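Local coordinates for succinoglycan biosynthesis protein (Bacillus cereus ATCC 14579, PDB 2QGM), which is of unestablished activity but belongs to the erythromycin esterase-like family and may take part in making the polysaccharide succinoglycan, at residues Y376-V381 against F386-R391; F90-R95 against F434-T439; A196-N201 against A234-D239; F180-D185 against K257-A262. One frame throughout, in Å; residues are numbered along the deposited sequence.

Contact 1 (Y376-V381 against F386-R391); sequences YTLGKV and FLLDNR
The tight part of this contact is the ring of Phe386, held against Leu378 and Val381 at the end of helix 374-380. Leu378 reaches it twice. Its CD2 methyl lies 3.8 Å from Phe386 CZ, and its carbonyl O sits near the ring plane, at the edge, also 3.8 Å from Phe386 CZ. Val381 comes from another direction: CG1 lies over one face, 4.0 Å from Phe386 CE1. Phe386 carries CG between the backbone N and the carbonyl carbon (chi1 57°), which swings the ring onto the helix end. Strand 385-389 runs antiparallel to strand 432-439 near one margin of the mixed sheet, and the helix before it folds back over that margin through a short connection. His435 of the neighbouring strand meets the Phe386 ring at about 45°. Packing slackens farther along the strand, where Leu378 CD2 and Leu388 CD2 are 4.5 Å apart. Beyond lies a partly exposed polar end. Arg391 grips the Asp389 carboxylate side-on, NE lying 3.0 Å from Asp389 OD1 in a nearly straight bond (173°) and NH2 binding Asp389 OD2, while Arg391 N closes an Asx turn onto Asp389 OD1.

Contact 2 (F90-R95 against F434-T439); sequences FTMKFR and FHIRKT
Apolar packing joins Met92 and Lys93 of the helix to Phe434 and Ile436 of the strand, with no hydrogen bond between the two segments. Met92, modelled as selenomethionine, supplies two carbons. Its CB meets the tip of Ile436, 3.9 Å from CD1, and its CG lies 3.9 Å from Phe434 CD1 as the two side chains slide past each other in opposite directions. The CB bond points toward the strand, chi1 (176°) sets CG anti to the backbone N and against the Phe434 ring, and a bend at chi2 (66°) then carries the selenium off. Lys93 adds the aliphatic part of its chain, which crosses Phe434 at about a right angle and puts CG 3.7 Å from Phe434 CZ.

Among the touching side chains, the polar interactions lie at the far end of that lysine. Lys93 NZ forms a salt bridge with Glu81 and a hydrogen bond to Leu79 O, and it makes a cation-pi contact with Trp304, partners that probably offset the cost of burying its charge. Helix 87-104 links the parallel strands 76-79 and 108-111, and its segment runs at 144° to strand 434-436: this is the helix of a beta-alpha-beta crossover, packed on a face of the central mixed sheet.

Contact 3 (A196-N201 against A234-D239); sequences AEVEEN and ARLLKD
Leu236 pushes its CD1 methyl against two side chains of helix 195-203, Glu197 and Val198, and this one leucine makes nearly all of the contact. Glu197 is the closer partner. Its chain and that of Leu236 pass at a slant, with Glu197 CD 4.0 Å from Leu236 CD1, and the carboxylate oxygen OE1 comes within 4.1 Å of the second methyl, Leu236 CD2. These are van der Waals distances: the leucine methyls lie beside the acidic group rather than binding it. Val198 takes the inner side more loosely, its CG2 being 4.4 Å from Leu236 CD1.

What places Glu197 is its extended shape. CG stands anti to the backbone N (chi1 176°) and the chain continues straight, so the aliphatic part spans the gap and the carboxylate of this partly exposed residue is carried past the leucine, with Arg232 touching the same side chain. Val198 is buried; it also touches Val233, about one turn before Leu236 on the same helix, and Ile184 of helix 177-190.

Leu236 is itself set at a helix end. Leu237 leaves helical geometry, and the last turn is tied by Leu237 N bonding Ala234 O at 3.1 Å and Lys238 N bonding Arg235 O. Farther out, Leu237 O receives a hydrogen bond from Tyr253 OH, and Asp239 forms a salt bridge with Arg191, pinning the chain that leaves the helix. The whole is helix-to-helix packing in the all-helical region inserted between strands 166-171 and 301-304, where the end of helix 220-236 rests on the short helix 195-203.

Contact 4 (F180-D185 against K257-A262); sequences FNKVID and KATASA
Val183 fits its CG2 methyl against the backbone and side chains of Thr259 and Ala260, where the axes of the two helix segments approach to 8.6 Å, crossing at -132°. The rotamer decides which methyl is used. With CG1 anti to the backbone N (chi1 -179°), CG2 falls beside that nitrogen and faces helix 253-269, 3.7 Å from Ala260 N and 3.8 Å from Thr259 CG2. Ala260 CB is a little farther, 4.2 Å from Val183 CG2; its small size lets the valine come down close to the backbone, and the CA atoms of Val183 and Ala260 are 6.3 Å apart.

Thr259 divides its branches. CG2, anti to its own N, slides alongside the valine, whereas OG1 lies beside the N, where it donates a hydrogen bond to Trp255 O one turn back and accepts one from Trp115 NE1. That buried hydroxyl therefore has two partners and is fixed in rotation. The Lys182 side chain crosses that of Thr259 at about a right angle, its CG 3.9 Å from Thr259 OG1, before a bend at chi2 (74°) leads the rest of the chain away.

Around this crossing, Tyr202 of helix 195-203 touches both Val183 and Ala260, helix 115-127 reaches Thr259 through Leu119, and helix 276-297 packs on Ala258 and Ala262 through Trp292 and His289.

The four contacts form two groups on opposite sides of the chain's centre. Contacts 1 and 2, with centres 13 Å apart, share the mixed sheet through neighbouring strands 385-389 and 432-439; Phe386 O and His435 N join them by a probable hydrogen bond. Contacts 3 and 4, centres 9 Å apart, lie in the helical region, where Leu237 packs on Val183. Along the chain contact 3 is nested within contact 4, which closes before contact 1 opens, and contact 2 encloses all three. The centres of contacts 1 and 4 are about 44 Å apart. Strand 432-439, late in the chain, thus returns to the sheet that the chain left for the helical region after strand 166-171.

Contact 1 (Y376-V381 against F386-R391)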
# COMPACT_ATOMS: atom_id res chain seq x y z
N TYR A 376 17.17 3.64 15.45
CA TYR A 376 17.61 3.70 16.83
C TYR A 376 17.78 5.12 17.32
O TYR A 376 17.58 5.39 18.50
CB TYR A 376 18.87 2.85 17.01
CG TYR A 376 18.49 1.45 17.42
CD1 TYR A 376 18.21 1.16 18.76
CD2 TYR A 376 18.28 0.45 16.48
CE1 TYR A 376 17.73 -0.09 19.14
CE2 TYR A 376 17.79 -0.80 16.85
CZ TYR A 376 17.51 -1.06 18.18
OH TYR A 376 16.99 -2.27 18.56
N THR A 377 18.11 6.04 16.42
CA THR A 377 18.25 7.44 16.80
C THR A 377 16.86 7.98 17.13
O THR A 377 16.69 8.75 18.08
CB THR A 377 18.87 8.28 15.65
OG1 THR A 377 20.19 7.82 15.37
CG2 THR A 377 18.93 9.75 16.05
N LEU A 378 15.87 7.56 16.36
CA LEU A 378 14.50 7.99 16.59
C LEU A 378 14.00 7.48 17.94
O LEU A 378 13.20 8.13 18.61
CB LEU A 378 13.58 7.48 15.48
CG LEU A 378 13.71 8.14 14.10
CD1 LEU A 378 12.85 7.38 13.08
CD2 LEU A 378 13.27 9.60 14.18
N GLY A 379 14.50 6.31 18.34
CA GLY A 379 14.11 5.72 19.60
C GLY A 379 14.63 6.50 20.79
O GLY A 379 14.09 6.39 21.90
N LYS A 380 15.68 7.29 20.56
CA LYS A 380 16.30 8.10 21.60
C LYS A 380 15.45 9.33 21.94
O LYS A 380 15.48 9.82 23.07
CB LYS A 380 17.69 8.57 21.14
CG LYS A 380 18.70 7.44 20.96
CD LYS A 380 19.08 6.78 22.27
CE LYS A 380 20.13 5.70 22.06
NZ LYS A 380 20.50 4.98 23.31
N VAL A 381 14.71 9.81 20.95
CA VAL A 381 13.84 10.97 21.14
C VAL A 381 12.88 10.68 22.28
O VAL A 381 12.25 9.62 22.31
CB VAL A 381 13.05 11.25 19.86
CG1 VAL A 381 12.10 12.41 20.09
CG2 VAL A 381 14.02 11.55 18.73
N PHE A 386 5.61 9.80 17.47
CA PHE A 386 5.58 11.14 16.94
C PHE A 386 5.63 11.22 15.42
O PHE A 386 5.99 10.25 14.75
CB PHE A 386 6.74 11.96 17.52
CG PHE A 386 8.10 11.36 17.27
CD1 PHE A 386 8.61 10.39 18.12
CD2 PHE A 386 8.88 11.80 16.20
CE1 PHE A 386 9.88 9.85 17.92
CE2 PHE A 386 10.15 11.27 15.98
CZ PHE A 386 10.66 10.29 16.84
N LEU A 387 5.25 12.38 14.90
CA LEU A 387 5.28 12.65 13.47
C LEU A 387 6.48 13.53 13.26
O LEU A 387 6.82 14.34 14.12
CB LEU A 387 4.05 13.43 13.02
CG LEU A 387 2.68 12.79 13.18
CD1 LEU A 387 1.59 13.84 13.01
CD2 LEU A 387 2.54 11.69 12.15
N LEU A 388 7.13 13.37 12.12
CA LEU A 388 8.29 14.19 11.79
C LEU A 388 8.21 14.56 10.31
O LEU A 388 8.20 13.68 9.45
CB LEU A 388 9.58 13.42 12.08
CG LEU A 388 10.85 14.26 11.95
CD1 LEU A 388 10.79 15.35 13.01
CD2 LEU A 388 12.11 13.40 12.13
N ASP A 389 8.13 15.85 10.01
CA ASP A 389 8.07 16.32 8.62
C ASP A 389 9.52 16.55 8.19
O ASP A 389 10.12 17.57 8.51
CB ASP A 389 7.29 17.64 8.51
CG ASP A 389 7.06 18.09 7.06
OD1 ASP A 389 7.81 17.65 6.16
OD2 ASP A 389 6.12 18.88 6.83
N ASN A 390 10.08 15.59 7.46
CA ASN A 390 11.48 15.68 7.05
C ASN A 390 11.78 16.80 6.05
O ASN A 390 12.92 17.25 5.95
CB ASN A 390 11.98 14.34 6.48
CG ASN A 390 11.73 13.16 7.42
OD1 ASN A 390 11.95 13.25 8.63
ND2 ASN A 390 11.28 12.04 6.86
N ARG A 391 10.76 17.25 5.33
CA ARG A 391 10.93 18.29 4.32
C ARG A 391 11.25 19.68 4.86
O ARG A 391 11.94 20.45 4.19
CB ARG A 391 9.66 18.41 3.47
CG ARG A 391 9.17 17.11 2.89
CD ARG A 391 7.79 17.29 2.31
NE ARG A 391 6.85 17.69 3.36
CZ ARG A 391 5.57 17.96 3.16
NH1 ARG A 391 5.06 17.89 1.93
NH2 ARG A 391 4.80 18.31 4.18

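Contact 2 (F90-R95 against F434-T439)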
# COMPACT_ATOMS: atom_id res chain seq x y z
N PHE A 90 -0.24 -1.13 12.33
CA PHE A 90 -1.51 -1.30 11.64
C PHE A 90 -2.61 -0.45 12.28
O PHE A 90 -3.38 0.22 11.59
CB PHE A 90 -1.98 -2.77 11.65
CG PHE A 90 -1.17 -3.69 10.77
CD1 PHE A 90 -0.62 -3.23 9.57
CD2 PHE A 90 -0.99 -5.02 11.12
CE1 PHE A 90 0.09 -4.09 8.74
CE2 PHE A 90 -0.29 -5.90 10.29
CZ PHE A 90 0.26 -5.43 9.10
N THR A 91 -2.68 -0.47 13.61
CA THR A 91 -3.71 0.30 14.31
C THR A 91 -3.49 1.81 14.15
O THR A 91 -4.46 2.55 13.98
CB THR A 91 -3.75 -0.07 15.81
OG1 THR A 91 -4.12 -1.44 15.94
CG2 THR A 91 -4.77 0.79 16.54
N MSE A 92 -2.24 2.26 14.21
CA MSE A 92 -1.97 3.68 14.04
C MSE A 92 -2.32 4.11 12.62
O MSE A 92 -2.78 5.23 12.39
CB MSE A 92 -0.51 4.00 14.35
CG MSE A 92 -0.09 5.47 14.12
SE MSE A 92 -0.96 6.70 15.35
CE MSE A 92 -2.17 7.59 14.16
N LYS A 93 -2.11 3.23 11.65
CA LYS A 93 -2.45 3.55 10.27
C LYS A 93 -3.96 3.67 10.12
O LYS A 93 -4.45 4.48 9.36
CB LYS A 93 -1.89 2.49 9.31
CG LYS A 93 -0.40 2.63 9.11
CD LYS A 93 0.17 1.60 8.15
CE LYS A 93 -0.32 1.81 6.74
NZ LYS A 93 0.31 0.82 5.83
N PHE A 94 -4.69 2.85 10.87
CA PHE A 94 -6.15 2.90 10.86
C PHE A 94 -6.56 4.27 11.43
O PHE A 94 -7.44 4.93 10.89
CB PHE A 94 -6.66 1.72 11.71
CG PHE A 94 -8.14 1.73 12.01
CD1 PHE A 94 -9.04 2.55 11.32
CD2 PHE A 94 -8.64 0.89 13.01
CE1 PHE A 94 -10.41 2.52 11.62
CE2 PHE A 94 -9.99 0.85 13.32
CZ PHE A 94 -10.89 1.66 12.62
N ARG A 95 -5.91 4.70 12.51
CA ARG A 95 -6.23 6.00 13.09
C ARG A 95 -5.98 7.09 12.04
O ARG A 95 -6.81 7.98 11.84
CB ARG A 95 -5.40 6.26 14.35
CG ARG A 95 -5.62 7.61 15.01
CD ARG A 95 -4.93 7.67 16.37
NE ARG A 95 -4.85 9.02 16.90
CZ ARG A 95 -5.88 9.71 17.39
NH1 ARG A 95 -7.09 9.16 17.42
NH2 ARG A 95 -5.70 10.95 17.83
N PHE A 434 6.05 8.56 10.73
CA PHE A 434 5.38 8.46 12.02
C PHE A 434 6.15 7.35 12.71
O PHE A 434 6.25 6.22 12.23
CB PHE A 434 3.87 8.16 11.92
CG PHE A 434 3.51 6.83 11.30
CD1 PHE A 434 3.18 5.73 12.09
CD2 PHE A 434 3.43 6.70 9.92
CE1 PHE A 434 2.77 4.52 11.52
CE2 PHE A 434 3.02 5.50 9.33
CZ PHE A 434 2.69 4.41 10.13
N HIS A 435 6.75 7.71 13.84
CA HIS A 435 7.55 6.78 14.60
C HIS A 435 6.81 6.21 15.80
O HIS A 435 6.08 6.93 16.49
CB HIS A 435 8.84 7.47 15.08
CG HIS A 435 9.83 6.54 15.71
ND1 HIS A 435 10.54 5.61 14.98
CD2 HIS A 435 10.21 6.38 17.00
CE1 HIS A 435 11.31 4.91 15.79
NE2 HIS A 435 11.12 5.36 17.03
N ILE A 436 6.98 4.91 16.01
CA ILE A 436 6.41 4.20 17.15
C ILE A 436 7.60 3.43 17.72
O ILE A 436 7.99 2.39 17.19
CB ILE A 436 5.31 3.19 16.75
CG1 ILE A 436 4.15 3.92 16.06
CG2 ILE A 436 4.81 2.44 17.99
CD1 ILE A 436 2.98 3.02 15.68
N ARG A 437 8.19 3.95 18.79
CA ARG A 437 9.37 3.32 19.38
C ARG A 437 9.24 1.82 19.60
O ARG A 437 9.98 1.03 19.01
CB ARG A 437 9.71 3.99 20.71
CG ARG A 437 11.01 3.51 21.32
CD ARG A 437 11.16 4.05 22.73
NE ARG A 437 11.24 5.51 22.75
CZ ARG A 437 11.07 6.25 23.84
NH1 ARG A 437 10.80 5.66 25.00
NH2 ARG A 437 11.17 7.57 23.78
N LYS A 438 8.30 1.41 20.44
CA LYS A 438 8.12 -0.01 20.71
C LYS A 438 6.89 -0.59 20.04
O LYS A 438 5.79 -0.03 20.12
CB LYS A 438 8.05 -0.27 22.22
CG LYS A 438 9.34 -0.00 22.98
CD LYS A 438 9.26 -0.43 24.44
CE LYS A 438 10.58 -0.19 25.17
NZ LYS A 438 10.56 -0.72 26.57
N THR A 439 7.07 -1.71 19.36
CA THR A 439 5.97 -2.38 18.68
C THR A 439 5.91 -3.86 19.05
O THR A 439 6.87 -4.41 19.60
CB THR A 439 6.08 -2.20 17.15
OG1 THR A 439 7.42 -2.46 16.72
CG2 THR A 439 5.69 -0.78 16.76

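Contact 3 (A196-N201 against A234-D239)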
# COMPACT_ATOMS: atom_id res chain seq x y z
N ALA A 196 -19.78 -14.27 -26.54
CA ALA A 196 -19.09 -15.42 -27.12
C ALA A 196 -17.59 -15.17 -27.21
O ALA A 196 -16.79 -15.99 -26.77
CB ALA A 196 -19.66 -15.72 -28.50
N GLU A 197 -17.23 -14.03 -27.79
CA GLU A 197 -15.83 -13.68 -27.96
C GLU A 197 -15.10 -13.47 -26.65
O GLU A 197 -13.97 -13.92 -26.48
CB GLU A 197 -15.71 -12.43 -28.84
CG GLU A 197 -14.28 -11.93 -29.02
CD GLU A 197 -14.17 -10.90 -30.12
OE1 GLU A 197 -15.17 -10.21 -30.40
OE2 GLU A 197 -13.07 -10.77 -30.71
N VAL A 198 -15.74 -12.79 -25.70
CA VAL A 198 -15.10 -12.54 -24.42
C VAL A 198 -14.83 -13.84 -23.66
O VAL A 198 -13.72 -14.06 -23.18
CB VAL A 198 -15.94 -11.60 -23.54
CG1 VAL A 198 -15.26 -11.39 -22.19
CG2 VAL A 198 -16.12 -10.26 -24.24
N GLU A 199 -15.84 -14.69 -23.56
CA GLU A 199 -15.69 -15.96 -22.85
C GLU A 199 -14.61 -16.83 -23.48
O GLU A 199 -13.86 -17.52 -22.79
CB GLU A 199 -17.01 -16.71 -22.80
CG GLU A 199 -18.04 -16.02 -21.92
CD GLU A 199 -19.28 -16.85 -21.73
OE1 GLU A 199 -20.05 -17.03 -22.71
OE2 GLU A 199 -19.50 -17.32 -20.59
N GLU A 200 -14.53 -16.78 -24.81
CA GLU A 200 -13.53 -17.56 -25.53
C GLU A 200 -12.13 -17.06 -25.17
O GLU A 200 -11.23 -17.85 -24.92
CB GLU A 200 -13.74 -17.43 -27.04
CG GLU A 200 -12.68 -18.13 -27.86
CD GLU A 200 -12.74 -19.64 -27.72
OE1 GLU A 200 -13.73 -20.23 -28.20
OE2 GLU A 200 -11.82 -20.22 -27.12
N ASN A 201 -11.96 -15.74 -25.13
CA ASN A 201 -10.65 -15.18 -24.81
C ASN A 201 -10.19 -15.41 -23.38
O ASN A 201 -8.99 -15.42 -23.12
CB ASN A 201 -10.63 -13.68 -25.09
CG ASN A 201 -10.47 -13.38 -26.57
OD1 ASN A 201 -11.45 -13.11 -27.27
ND2 ASN A 201 -9.24 -13.43 -27.05
N ALA A 234 -9.96 -6.13 -23.34
CA ALA A 234 -9.86 -4.78 -22.78
C ALA A 234 -10.23 -3.77 -23.86
O ALA A 234 -10.93 -2.80 -23.60
CB ALA A 234 -8.45 -4.51 -22.25
N ARG A 235 -9.76 -4.02 -25.08
CA ARG A 235 -10.05 -3.14 -26.21
C ARG A 235 -11.56 -3.07 -26.43
O ARG A 235 -12.14 -1.99 -26.58
CB ARG A 235 -9.39 -3.66 -27.48
CG ARG A 235 -7.87 -3.60 -27.48
CD ARG A 235 -7.37 -2.17 -27.67
NE ARG A 235 -5.92 -2.11 -27.75
CZ ARG A 235 -5.22 -1.00 -27.96
NH1 ARG A 235 -5.85 0.16 -28.10
NH2 ARG A 235 -3.89 -1.04 -28.01
N LEU A 236 -12.18 -4.24 -26.44
CA LEU A 236 -13.62 -4.37 -26.65
C LEU A 236 -14.45 -3.59 -25.64
O LEU A 236 -15.59 -3.22 -25.92
CB LEU A 236 -14.02 -5.85 -26.60
CG LEU A 236 -13.46 -6.78 -27.68
CD1 LEU A 236 -13.64 -8.22 -27.24
CD2 LEU A 236 -14.16 -6.52 -29.01
N LEU A 237 -13.88 -3.34 -24.47
CA LEU A 237 -14.60 -2.62 -23.44
C LEU A 237 -14.08 -1.22 -23.16
O LEU A 237 -14.49 -0.59 -22.18
CB LEU A 237 -14.58 -3.44 -22.14
CG LEU A 237 -15.17 -4.85 -22.24
CD1 LEU A 237 -14.94 -5.58 -20.94
CD2 LEU A 237 -16.66 -4.78 -22.57
N LYS A 238 -13.20 -0.72 -24.01
CA LYS A 238 -12.65 0.61 -23.79
C LYS A 238 -13.67 1.69 -24.12
O LYS A 238 -13.52 2.84 -23.69
CB LYS A 238 -11.38 0.81 -24.63
CG LYS A 238 -10.57 2.05 -24.24
CD LYS A 238 -9.22 2.08 -24.95
CE LYS A 238 -8.35 3.22 -24.44
NZ LYS A 238 -7.00 3.24 -25.07
N ASP A 239 -14.72 1.31 -24.83
CA ASP A 239 -15.74 2.24 -25.27
C ASP A 239 -15.05 3.22 -26.19
O ASP A 239 -14.93 4.42 -25.91
CB ASP A 239 -16.39 2.94 -24.07
CG ASP A 239 -17.63 2.21 -23.59
OD1 ASP A 239 -17.67 0.98 -23.75
OD2 ASP A 239 -18.55 2.86 -23.06

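Contact 4 (F180-D185 against K257-A262)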
# COMPACT_ATOMS: atom_id res chain seq x y z
N PHE A 180 -12.73 -12.37 -13.44
CA PHE A 180 -13.19 -12.73 -14.77
C PHE A 180 -14.70 -12.61 -14.88
O PHE A 180 -15.24 -12.16 -15.89
CB PHE A 180 -12.73 -14.14 -15.10
CG PHE A 180 -11.26 -14.26 -15.31
CD1 PHE A 180 -10.68 -13.86 -16.52
CD2 PHE A 180 -10.43 -14.73 -14.29
CE1 PHE A 180 -9.30 -13.93 -16.70
CE2 PHE A 180 -9.05 -14.81 -14.47
CZ PHE A 180 -8.48 -14.41 -15.68
N ASN A 181 -15.39 -13.02 -13.82
CA ASN A 181 -16.85 -12.95 -13.78
C ASN A 181 -17.35 -11.51 -13.73
O ASN A 181 -18.41 -11.20 -14.26
CB ASN A 181 -17.38 -13.74 -12.57
CG ASN A 181 -17.57 -15.21 -12.87
OD1 ASN A 181 -16.78 -15.82 -13.59
ND2 ASN A 181 -18.62 -15.80 -12.31
N LYS A 182 -16.58 -10.63 -13.10
CA LYS A 182 -16.98 -9.23 -13.03
C LYS A 182 -17.14 -8.72 -14.47
O LYS A 182 -18.13 -8.05 -14.80
CB LYS A 182 -15.90 -8.41 -12.32
CG LYS A 182 -16.35 -7.01 -11.96
CD LYS A 182 -17.31 -7.05 -10.78
CE LYS A 182 -17.75 -5.67 -10.36
NZ LYS A 182 -18.69 -5.73 -9.20
N VAL A 183 -16.17 -9.06 -15.31
CA VAL A 183 -16.17 -8.65 -16.72
C VAL A 183 -17.23 -9.40 -17.51
O VAL A 183 -18.05 -8.78 -18.19
CB VAL A 183 -14.81 -8.95 -17.41
CG1 VAL A 183 -14.86 -8.48 -18.86
CG2 VAL A 183 -13.67 -8.26 -16.67
N ILE A 184 -17.21 -10.72 -17.42
CA ILE A 184 -18.17 -11.56 -18.14
C ILE A 184 -19.62 -11.19 -17.84
O ILE A 184 -20.44 -11.07 -18.76
CB ILE A 184 -17.98 -13.05 -17.81
CG1 ILE A 184 -16.59 -13.53 -18.24
CG2 ILE A 184 -19.04 -13.88 -18.52
CD1 ILE A 184 -16.36 -13.51 -19.73
N ASP A 185 -19.94 -11.03 -16.56
CA ASP A 185 -21.29 -10.68 -16.15
C ASP A 185 -21.74 -9.39 -16.80
O ASP A 185 -22.87 -9.29 -17.29
CB ASP A 185 -21.37 -10.53 -14.63
CG ASP A 185 -21.24 -11.86 -13.91
OD1 ASP A 185 -21.29 -12.90 -14.59
OD2 ASP A 185 -21.09 -11.85 -12.67
N LYS A 257 -14.59 -2.51 -16.97
CA LYS A 257 -13.50 -2.04 -17.81
C LYS A 257 -12.18 -2.10 -17.04
O LYS A 257 -11.16 -2.56 -17.55
CB LYS A 257 -13.76 -0.59 -18.26
CG LYS A 257 -12.59 0.05 -19.01
CD LYS A 257 -12.90 1.50 -19.41
CE LYS A 257 -11.76 2.09 -20.24
NZ LYS A 257 -12.02 3.48 -20.70
N ALA A 258 -12.21 -1.64 -15.79
CA ALA A 258 -11.02 -1.62 -14.94
C ALA A 258 -10.48 -3.02 -14.69
O ALA A 258 -9.26 -3.22 -14.69
CB ALA A 258 -11.32 -0.94 -13.62
N THR A 259 -11.38 -3.97 -14.47
CA THR A 259 -10.98 -5.35 -14.24
C THR A 259 -10.37 -5.94 -15.50
O THR A 259 -9.36 -6.64 -15.44
CB THR A 259 -12.18 -6.19 -13.79
OG1 THR A 259 -12.75 -5.62 -12.61
CG2 THR A 259 -11.75 -7.62 -13.50
N ALA A 260 -10.98 -5.68 -16.65
CA ALA A 260 -10.45 -6.21 -17.91
C ALA A 260 -9.03 -5.68 -18.10
O ALA A 260 -8.14 -6.38 -18.61
CB ALA A 260 -11.32 -5.80 -19.08
N SER A 261 -8.82 -4.43 -17.70
CA SER A 261 -7.50 -3.81 -17.79
C SER A 261 -6.54 -4.46 -16.80
O SER A 261 -5.35 -4.59 -17.09
CB SER A 261 -7.59 -2.30 -17.54
OG SER A 261 -8.07 -1.60 -18.67
N ALA A 262 -7.04 -4.86 -15.63
CA ALA A 262 -6.17 -5.49 -14.63
C ALA A 262 -5.72 -6.85 -15.14
O ALA A 262 -4.60 -7.30 -14.87
CB ALA A 262 -6.92 -5.63 -13.31